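Exo-alpha-sialidase (Clostridium perfringens, PDB 2V72) probably attaches a large sialidase toxin to host glycans through this family 32 carbohydrate-binding module, which binds galactose. Local coordinates at residues H42-N46 with G47-L51; S22-G25 with Q26-A29. All coordinates share one frame; numbering follows the deposited sequence.

Contact 1: H42-N46 with G47-L51; sequences HTKWN and GSDAL. With GAL (beta-D-galactopyranose), chain C.
K44 and G47 close a type I beta turn: the G47 amide N donates to K44 O at 3.0 Å, and G47 has a positive phi (69°). Beyond the turn the K44 side chain runs back over S48 and D49. Its first torsion, 53°, sets CG between the backbone N and the carbonyl carbon, and a straight next step carries K44 CD to 3.0 Å from S48 OG and 3.2 Å from D49 OD2; the bend at chi3 then sends CE on past D49 OD2. The aliphatic part does the touching; K44 NZ stays 4.1 Å from D49 OD2, too far for a salt bridge, and that carboxylate oxygen is hydrogen-bonded to S22 OG instead. A water bridges the same two residues, donating to K44 O and accepting from D49 N. On the sugar side, W45 lays one indole face under galactose, with GAL C4 3.4 Å above the ring plane, while W45 O accepts from GAL O6 at 3.2 Å. H42 NE2 lies 2.7 Å from GAL O4, and its ND1 donates to T43 O, which fixes the imidazole's rotation. An aromatic platform beneath galactose is characteristic of the loop-borne site of a family 32 beta-sandwich module.

Contact 2: S22-G25 with Q26-A29; sequences SEEG and QDPA
E23 OE1 takes the amide hydrogen of A29 N at 2.7 Å, the shorter of the two hydrogen bonds that join the halves of this loop. The bond is almost straight, 175° at the hydrogen, and the amide meets the oxygen nearly along its C-O axis. To get there, a chi1 of 61° folds CG of E23 in over the backbone, and the chain then extends, so that the carboxylate reaches forward past P28. On the way E23 OE1 passes 3.4 Å from P28 CA, and E23 OE1 also lies against the methyl group of A29, at 3.5 Å from A29 CB. Lower down the same side chain, E23 CB rests on the carbonyl oxygen of D27.

Nearer the bend, D27 N donates to E24 O at 2.8 Å. This bond is more bent: the angle at the hydrogen is 130°, and the donor sits above the carbonyl plane. It closes a type I beta turn over E24-D27, with G25 and Q26 at the corners. The turn belongs to the loop between strands 17-20 and 41-42, one of the loops that shape the galactose end of this F5/8 type C (discoidin-like) beta-sandwich.

The side chains of E24 and D27 touch through E24 CB and D27 CB, 4.0 Å apart, and their carboxylates serve the neighbouring loop. E24 OE1 accepts from W45 N, and D27 OD2 from W45 NE1, a second-shell grip consistent with holding the indole in place for the sugar. At the far end A29 packs its methyl on A18, A20 and L55, joining the loop to strands 17-20 and 53-59.

Overall arrangement
From the N terminus, the chain leaves strand 17-20 and folds back at once in contact 2, closing a short loop before it passes the calcium-binding residues S31, D34, N36 and T39 and enters strand 41-42. Contact 1 follows directly, rounding the turn that leads toward strand 53-59. The two are consecutive, neither nested nor crossing, yet their centres are only 10 Å apart on the same side of the chain's centre. Hydrogen bonds join the two loops, and Q26 packs against the indole of W45. Each loop crosses between the two sheets at the same end of the sandwich, where R73, N78 and F133 complete the galactose pocket.

Contact 1: H42-N46 with G47-L51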
loop_
_atom_site.group_PDB
_atom_site.type_symbol
_atom_site.label_atom_id
_atom_site.label_comp_id
_atom_site.label_asym_id
_atom_site.label_seq_id
_atom_site.Cartn_x
_atom_site.Cartn_y
_atom_site.Cartn_z
ATOM N N HIS A 42 9.606 2.587 -1.591
ATOM C CA HIS A 42 10.498 2.026 -0.594
ATOM C C HIS A 42 10.888 3.176 0.323
ATOM O O HIS A 42 11.128 4.300 -0.147
ATOM C CB HIS A 42 11.722 1.432 -1.301
ATOM C CG HIS A 42 12.569 0.531 -0.453
ATOM N ND1 HIS A 42 13.160 0.943 0.719
ATOM C CD2 HIS A 42 12.981 -0.745 -0.651
ATOM C CE1 HIS A 42 13.876 -0.047 1.224
ATOM N NE2 HIS A 42 13.784 -1.083 0.410
ATOM N N THR A 43 10.924 2.907 1.627
ATOM C CA THR A 43 11.367 3.903 2.594
ATOM C C THR A 43 12.855 4.178 2.360
ATOM O O THR A 43 13.500 3.451 1.600
ATOM C CB THR A 43 11.081 3.464 4.042
ATOM O OG1 THR A 43 11.743 2.223 4.315
ATOM C CG2 THR A 43 9.559 3.300 4.267
ATOM N N LYS A 44 13.402 5.225 2.974
ATOM C CA LYS A 44 14.774 5.608 2.629
ATOM C C LYS A 44 15.828 4.609 3.067
ATOM O O LYS A 44 15.867 4.170 4.218
ATOM C CB LYS A 44 15.133 7.057 3.008
ATOM C CG LYS A 44 14.890 7.476 4.426
ATOM C CD LYS A 44 15.235 8.979 4.601
ATOM C CE LYS A 44 14.471 9.872 3.621
ATOM N NZ LYS A 44 14.786 11.327 3.796
ATOM N N TRP A 45 16.662 4.247 2.101
ATOM C CA TRP A 45 17.624 3.158 2.223
ATOM C C TRP A 45 18.577 3.279 3.411
ATOM O O TRP A 45 19.034 2.263 3.933
ATOM C CB TRP A 45 18.432 3.056 0.938
ATOM C CG TRP A 45 17.650 2.675 -0.303
ATOM C CD1 TRP A 45 16.285 2.527 -0.431
ATOM C CD2 TRP A 45 18.200 2.426 -1.602
ATOM N NE1 TRP A 45 15.966 2.201 -1.730
ATOM C CE2 TRP A 45 17.120 2.132 -2.467
ATOM C CE3 TRP A 45 19.500 2.421 -2.116
ATOM C CZ2 TRP A 45 17.308 1.824 -3.825
ATOM C CZ3 TRP A 45 19.685 2.118 -3.465
ATOM C CH2 TRP A 45 18.595 1.826 -4.304
ATOM N N ASN A 46 18.868 4.516 3.841
ATOM C CA ASN A 46 19.804 4.737 4.955
ATOM C C ASN A 46 19.231 4.427 6.340
ATOM O O ASN A 46 19.912 4.603 7.352
ATOM C CB ASN A 46 20.455 6.136 4.907
ATOM C CG ASN A 46 19.467 7.286 5.129
ATOM O OD1 ASN A 46 19.788 8.439 4.831
ATOM N ND2 ASN A 46 18.280 6.990 5.653
ATOM N N GLY A 47 17.979 3.966 6.365
ATOM C CA GLY A 47 17.322 3.494 7.582
ATOM C C GLY A 47 16.993 4.561 8.610
ATOM O O GLY A 47 16.800 4.248 9.788
ATOM N N SER A 48 16.918 5.818 8.174
ATOM C CA SER A 48 16.763 6.943 9.107
ATOM C C SER A 48 15.332 7.088 9.565
ATOM O O SER A 48 15.069 7.607 10.645
ATOM C CB SER A 48 17.242 8.258 8.480
ATOM O OG SER A 48 16.594 8.502 7.246
ATOM N N ASP A 49 14.408 6.632 8.726
ATOM C CA ASP A 49 12.996 6.694 9.029
ATOM C C ASP A 49 12.517 5.331 9.543
ATOM O O ASP A 49 11.998 4.508 8.781
ATOM C CB ASP A 49 12.213 7.148 7.793
ATOM C CG ASP A 49 12.528 8.579 7.394
ATOM O OD1 ASP A 49 12.808 9.403 8.294
ATOM O OD2 ASP A 49 12.492 8.887 6.183
ATOM N N ALA A 50 12.711 5.105 10.841
ATOM C CA ALA A 50 12.281 3.869 11.494
ATOM C C ALA A 50 10.763 3.651 11.389
ATOM O O ALA A 50 9.992 4.614 11.390
ATOM C CB ALA A 50 12.720 3.867 12.952
ATOM N N LEU A 51 10.346 2.389 11.300
ATOM C CA LEU A 51 8.916 2.032 11.245
ATOM C C LEU A 51 8.200 2.341 12.572
ATOM O O LEU A 51 8.846 2.391 13.623
ATOM C CB LEU A 51 8.733 0.554 10.855
ATOM C CG LEU A 51 9.391 0.078 9.549
ATOM C CD1 LEU A 51 9.412 -1.437 9.470
ATOM C CD2 LEU A 51 8.731 0.685 8.305
HETATM C C1 GAL C . 19.419 -2.575 -1.561
HETATM C C2 GAL C . 18.077 -2.800 -2.253
HETATM C C3 GAL C . 17.189 -1.555 -2.148
HETATM C C4 GAL C . 17.138 -0.997 -0.724
HETATM C C5 GAL C . 18.530 -0.880 -0.120
HETATM C C6 GAL C . 18.443 -0.459 1.345
HETATM O O1 GAL C . 20.104 -3.799 -1.511
HETATM O O2 GAL C . 18.282 -3.166 -3.602
HETATM O O3 GAL C . 15.878 -1.886 -2.544
HETATM O O4 GAL C . 16.356 -1.839 0.096
HETATM O O5 GAL C . 19.221 -2.119 -0.232
HETATM O O6 GAL C . 19.707 -0.012 1.787
HETATM O O HOH W 1 14.349 4.214 6.565
#

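Contact 2: S22-G25 with Q26-A29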
loop_
_atom_site.group_PDB
_atom_site.type_symbol
_atom_site.label_atom_id
_atom_site.label_comp_id
_atom_site.label_asym_id
_atom_site.label_seq_id
_atom_site.Cartn_x
_atom_site.Cartn_y
_atom_site.Cartn_z
ATOM N N SER A 22 7.820 8.307 4.253
ATOM C CA SER A 22 9.232 8.046 3.973
ATOM C C SER A 22 9.375 7.452 2.582
ATOM O O SER A 22 8.653 6.511 2.219
ATOM C CB SER A 22 9.826 7.083 4.989
ATOM O OG SER A 22 11.204 6.879 4.722
ATOM N N GLU A 23 10.295 8.013 1.799
ATOM C CA GLU A 23 10.566 7.505 0.465
ATOM C C GLU A 23 11.993 7.788 0.031
ATOM O O GLU A 23 12.504 8.913 0.183
ATOM C CB GLU A 23 9.527 7.990 -0.572
ATOM C CG GLU A 23 9.411 9.502 -0.784
ATOM C CD GLU A 23 8.006 9.948 -1.199
ATOM O OE1 GLU A 23 7.474 9.446 -2.210
ATOM O OE2 GLU A 23 7.428 10.825 -0.519
ATOM N N GLU A 24 12.643 6.744 -0.469
ATOM C CA GLU A 24 13.915 6.872 -1.149
ATOM C C GLU A 24 13.662 7.635 -2.436
ATOM O O GLU A 24 12.638 7.418 -3.089
ATOM C CB GLU A 24 14.501 5.483 -1.443
ATOM C CG GLU A 24 15.877 5.496 -2.108
ATOM C CD GLU A 24 16.937 6.262 -1.311
ATOM O OE1 GLU A 24 17.016 6.100 -0.070
ATOM O OE2 GLU A 24 17.699 7.024 -1.942
ATOM N N GLY A 25 14.582 8.537 -2.784
ATOM C CA GLY A 25 14.461 9.361 -3.984
ATOM C C GLY A 25 14.172 8.551 -5.232
ATOM O O GLY A 25 13.337 8.929 -6.053
ATOM N N GLN A 26 14.864 7.427 -5.353
ATOM C CA GLN A 26 14.697 6.461 -6.443
ATOM C C GLN A 26 13.360 5.699 -6.371
ATOM O O GLN A 26 12.833 5.264 -7.397
ATOM C CB GLN A 26 15.867 5.472 -6.375
ATOM C CG GLN A 26 15.778 4.253 -7.254
ATOM C CD GLN A 26 16.972 3.342 -7.079
ATOM O OE1 GLN A 26 18.110 3.804 -6.927
ATOM N NE2 GLN A 26 16.727 2.042 -7.106
ATOM N N ASP A 27 12.830 5.544 -5.156
ATOM C CA ASP A 27 11.613 4.774 -4.902
ATOM C C ASP A 27 10.493 5.626 -4.306
ATOM O O ASP A 27 10.154 5.459 -3.132
ATOM C CB ASP A 27 11.926 3.624 -3.939
ATOM C CG ASP A 27 13.000 2.694 -4.460
ATOM O OD1 ASP A 27 13.189 2.631 -5.690
ATOM O OD2 ASP A 27 13.649 2.019 -3.639
ATOM N N PRO A 28 9.916 6.548 -5.102
ATOM C CA PRO A 28 8.861 7.414 -4.559
ATOM C C PRO A 28 7.518 6.688 -4.415
ATOM O O PRO A 28 7.311 5.641 -5.025
ATOM C CB PRO A 28 8.741 8.515 -5.612
ATOM C CG PRO A 28 9.135 7.851 -6.889
ATOM C CD PRO A 28 10.182 6.832 -6.525
ATOM N N ALA A 29 6.618 7.258 -3.617
ATOM C CA ALA A 29 5.260 6.733 -3.452
ATOM C C ALA A 29 4.530 6.429 -4.771
ATOM O O ALA A 29 3.785 5.450 -4.855
ATOM C CB ALA A 29 4.448 7.683 -2.620
#